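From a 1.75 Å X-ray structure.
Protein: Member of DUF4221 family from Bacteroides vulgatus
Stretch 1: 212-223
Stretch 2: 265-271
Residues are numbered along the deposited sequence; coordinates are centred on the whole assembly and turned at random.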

# COMPACT_ATOMS: atom_id res chain seq x y z
N LEU A 212 -6.63 11.21 -7.51
CA LEU A 212 -5.78 10.03 -7.47
C LEU A 212 -4.35 10.48 -7.60
O LEU A 212 -4.02 11.28 -8.47
N VAL A 213 -3.49 9.94 -6.75
CA VAL A 213 -2.05 10.25 -6.76
C VAL A 213 -1.30 8.91 -6.80
O VAL A 213 -1.60 8.03 -6.00
N CYS A 214 -0.39 8.75 -7.76
CA CYS A 214 0.40 7.54 -7.95
C CYS A 214 1.88 7.89 -7.92
O CYS A 214 2.31 8.86 -8.56
N GLY A 215 2.64 7.08 -7.18
CA GLY A 215 4.09 7.24 -7.04
C GLY A 215 4.81 5.96 -7.43
O GLY A 215 4.83 4.99 -6.67
N PHE A 216 5.38 5.95 -8.63
CA PHE A 216 6.22 4.84 -9.09
C PHE A 216 7.44 4.77 -8.20
O PHE A 216 8.05 5.78 -7.90
N PHE A 217 7.73 3.58 -7.72
CA PHE A 217 8.85 3.38 -6.81
C PHE A 217 10.17 3.90 -7.42
O PHE A 217 11.01 4.44 -6.70
N GLY A 218 10.33 3.75 -8.72
CA GLY A 218 11.58 4.14 -9.37
C GLY A 218 11.65 5.54 -9.93
O GLY A 218 12.55 5.84 -10.70
N TYR A 219 10.72 6.42 -9.54
CA TYR A 219 10.61 7.73 -10.19
C TYR A 219 10.49 8.89 -9.22
O TYR A 219 9.76 8.83 -8.25
N ASP A 220 11.19 9.98 -9.54
CA ASP A 220 11.19 11.20 -8.74
C ASP A 220 9.83 11.89 -8.64
O ASP A 220 9.59 12.61 -7.70
N SER A 221 8.95 11.69 -9.62
CA SER A 221 7.74 12.48 -9.70
C SER A 221 6.49 11.69 -9.37
O SER A 221 6.41 10.48 -9.62
N LEU A 222 5.53 12.39 -8.79
CA LEU A 222 4.18 11.86 -8.57
C LEU A 222 3.26 12.21 -9.73
O LEU A 222 3.34 13.29 -10.31
N MSE A 223 2.34 11.29 -10.02
CA MSE A 223 1.35 11.42 -11.07
C MSE A 223 0.02 11.68 -10.41
O MSE A 223 -0.35 10.98 -9.45
N PRO A 265 18.19 2.33 -3.61
CA PRO A 265 17.22 3.34 -3.19
C PRO A 265 15.98 3.35 -4.08
O PRO A 265 16.07 3.05 -5.27
N ARG A 266 14.83 3.66 -3.50
CA ARG A 266 13.59 3.77 -4.26
C ARG A 266 12.56 4.40 -3.38
O ARG A 266 12.72 4.47 -2.15
N TYR A 267 11.48 4.85 -4.00
CA TYR A 267 10.35 5.35 -3.24
C TYR A 267 9.45 4.16 -2.86
O TYR A 267 9.55 3.06 -3.43
N TRP A 268 8.59 4.40 -1.87
CA TRP A 268 7.65 3.36 -1.42
C TRP A 268 6.26 4.00 -1.31
O TRP A 268 5.77 4.50 -2.32
N HIS A 269 5.62 4.02 -0.13
CA HIS A 269 4.26 4.53 -0.02
C HIS A 269 4.12 5.97 -0.51
O HIS A 269 4.99 6.82 -0.26
N ILE A 270 2.99 6.24 -1.15
CA ILE A 270 2.43 7.59 -1.15
C ILE A 270 1.12 7.51 -0.36
O ILE A 270 0.28 6.66 -0.61
N MSE A 271 0.96 8.41 0.61
CA MSE A 271 -0.18 8.37 1.52
C MSE A 271 -0.79 9.75 1.67
O MSE A 271 -0.09 10.72 1.94

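The two stretches run nearly antiparallel, with 158° between the directions of their strands, but the strand axes come no closer than 7.1 Å. V213 opens the contact. Its CB points toward stretch 2, and its chi1 of t sets CG1 4.0 Å from CG1 of I270, a contact between two branched aliphatic side chains that needs no polar partner. C214 points away.

At G215 the backbone itself meets I270, with G215 N 3.9 Å from I270 CG2. Glycine suits this place because a CB would point toward stretch 2 and lie only 3.0 Å from L222 CD2, a clash. Its carbonyl is served by water 1, which donates to G215 O at 2.9 Å and to W268 O at 2.7 Å, bridging two acceptors that could not bond to each other. The CB of F216 points away from stretch 2, and F216 begins a type I turn that ends at Y219.

F217 has the largest share of stretch 1 in the contact. With chi1 in m, its ring lies in an offset stack on the six-membered ring of W268, the centroids 4.3 Å apart and the planes at 20°; F217 CE2 reaches W268 CZ3 at 3.6 Å. W268 starts away from stretch 1 at its CB, yet its t rotamer and long indole bring the ring back over the phenyl. The F217 backbone adds the one direct hydrogen bond across the stretches, from Y267 N to F217 O at 2.8 Å and nearly straight at 163°. F217 CA also makes a CA-H...O contact of 3.5 Å with Y267 O, a carbonyl that otherwise finds no partner. R266, with chi1 p and chi2 and chi3 t, points its CB toward stretch 1, 3.5 Å from F217 O, and its CD lies 4.2 Å from F217 CB.

G218 gives the turn a residue without a side chain. The CB of Y219 points away, but Y219 O lies 3.5 Å from CD2 of Y267, whose chi1 is m. D220 also starts away, and its m rotamer brings the carboxylate nearer: OD1 is 4.2 Å from Y267 OH, too far for a direct hydrogen bond. Water 2 fills the gap, accepting from Y267 OH at 2.6 Å and donating to D220 OD1 at 2.6 Å, so the phenol and the acid are linked through one molecule.

S221 points away. L222, with chi1 m and chi2 t, closes the apolar patch, its CD1 3.8 Å from CD1 of I270. I270, in t and p, thus meets both V213 and L222, while M223 lies out of reach.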

# COMPACT_ATOMS: atom_id res chain seq x y z
CB LEU A 212 -6.10 9.12 -8.63
CG LEU A 212 -5.24 7.87 -8.84
CD1 LEU A 212 -5.35 6.91 -7.64
CD2 LEU A 212 -5.67 7.18 -10.15
CB VAL A 213 -1.64 11.06 -5.50
CG1 VAL A 213 -0.12 11.44 -5.57
CG2 VAL A 213 -2.56 12.30 -5.34
CB CYS A 214 0.11 6.88 -9.27
SG CYS A 214 -1.64 6.45 -9.50
CB PHE A 216 6.62 4.98 -10.58
CG PHE A 216 5.54 4.56 -11.52
CD1 PHE A 216 5.41 3.24 -11.91
CD2 PHE A 216 4.60 5.48 -11.95
CE1 PHE A 216 4.39 2.84 -12.72
CE2 PHE A 216 3.55 5.09 -12.74
CZ PHE A 216 3.45 3.77 -13.15
CB PHE A 217 9.01 1.91 -6.45
CG PHE A 217 7.76 1.27 -5.84
CD1 PHE A 217 6.92 1.99 -4.99
CD2 PHE A 217 7.45 -0.06 -6.11
CE1 PHE A 217 5.79 1.36 -4.41
CE2 PHE A 217 6.32 -0.66 -5.56
CZ PHE A 217 5.51 0.05 -4.70
CB TYR A 219 9.39 7.72 -11.13
CG TYR A 219 9.36 8.77 -12.23
CD1 TYR A 219 10.51 9.15 -12.91
CD2 TYR A 219 8.15 9.33 -12.62
CE1 TYR A 219 10.45 10.08 -13.95
CE2 TYR A 219 8.08 10.27 -13.65
CZ TYR A 219 9.22 10.64 -14.31
OH TYR A 219 9.14 11.55 -15.34
CB ASP A 220 12.11 12.24 -9.36
CG ASP A 220 13.56 11.93 -9.19
OD1 ASP A 220 13.94 10.86 -8.69
OD2 ASP A 220 14.33 12.84 -9.51
CB SER A 221 7.60 13.13 -11.08
OG SER A 221 8.60 14.11 -11.28
CB LEU A 222 3.56 12.45 -7.30
CG LEU A 222 4.23 12.13 -5.97
CD1 LEU A 222 3.55 12.95 -4.85
CD2 LEU A 222 4.17 10.60 -5.71
CB MSE A 223 1.29 10.10 -11.83
CG MSE A 223 0.57 10.13 -13.12
SE MSE A 223 0.27 8.30 -13.68
CE MSE A 223 -1.43 8.09 -12.83
CB PRO A 265 18.01 4.67 -3.31
CG PRO A 265 19.05 4.37 -4.33
CD PRO A 265 19.44 2.94 -4.12
CB ARG A 266 13.07 2.41 -4.73
CG ARG A 266 12.75 1.42 -3.63
CD ARG A 266 12.10 0.17 -4.23
NE ARG A 266 12.09 -0.95 -3.29
CZ ARG A 266 11.75 -2.21 -3.62
NH1 ARG A 266 11.39 -2.52 -4.86
NH2 ARG A 266 11.80 -3.17 -2.70
CB TYR A 267 9.60 6.45 -4.03
CG TYR A 267 10.56 7.60 -4.23
CD1 TYR A 267 10.77 8.51 -3.20
CD2 TYR A 267 11.38 7.66 -5.33
CE1 TYR A 267 11.73 9.51 -3.31
CE2 TYR A 267 12.34 8.68 -5.45
CZ TYR A 267 12.51 9.58 -4.43
OH TYR A 267 13.46 10.57 -4.53
CB TRP A 268 8.14 2.61 -0.17
CG TRP A 268 7.52 1.26 -0.01
CD1 TRP A 268 6.68 0.85 0.99
CD2 TRP A 268 7.67 0.14 -0.87
NE1 TRP A 268 6.31 -0.45 0.80
CE2 TRP A 268 6.90 -0.91 -0.34
CE3 TRP A 268 8.38 -0.07 -2.06
CZ2 TRP A 268 6.84 -2.16 -0.94
CZ3 TRP A 268 8.31 -1.33 -2.66
CH2 TRP A 268 7.54 -2.35 -2.09
CB HIS A 269 3.76 4.59 1.43
CG HIS A 269 3.94 3.35 2.24
ND1 HIS A 269 3.33 2.15 1.93
CD2 HIS A 269 4.56 3.18 3.43
CE1 HIS A 269 3.60 1.28 2.88
NE2 HIS A 269 4.36 1.87 3.80
CB ILE A 270 2.27 8.19 -2.59
CG1 ILE A 270 1.77 9.66 -2.55
CG2 ILE A 270 1.36 7.32 -3.47
CD1 ILE A 270 2.78 10.64 -1.92
CB MSE A 271 0.26 7.86 2.89
CG MSE A 271 0.89 6.55 2.86
SE MSE A 271 1.29 5.97 4.69
CE MSE A 271 -0.05 6.21 5.52
O HOH W 1 6.06 6.26 -4.39
O HOH W 2 15.20 10.37 -6.49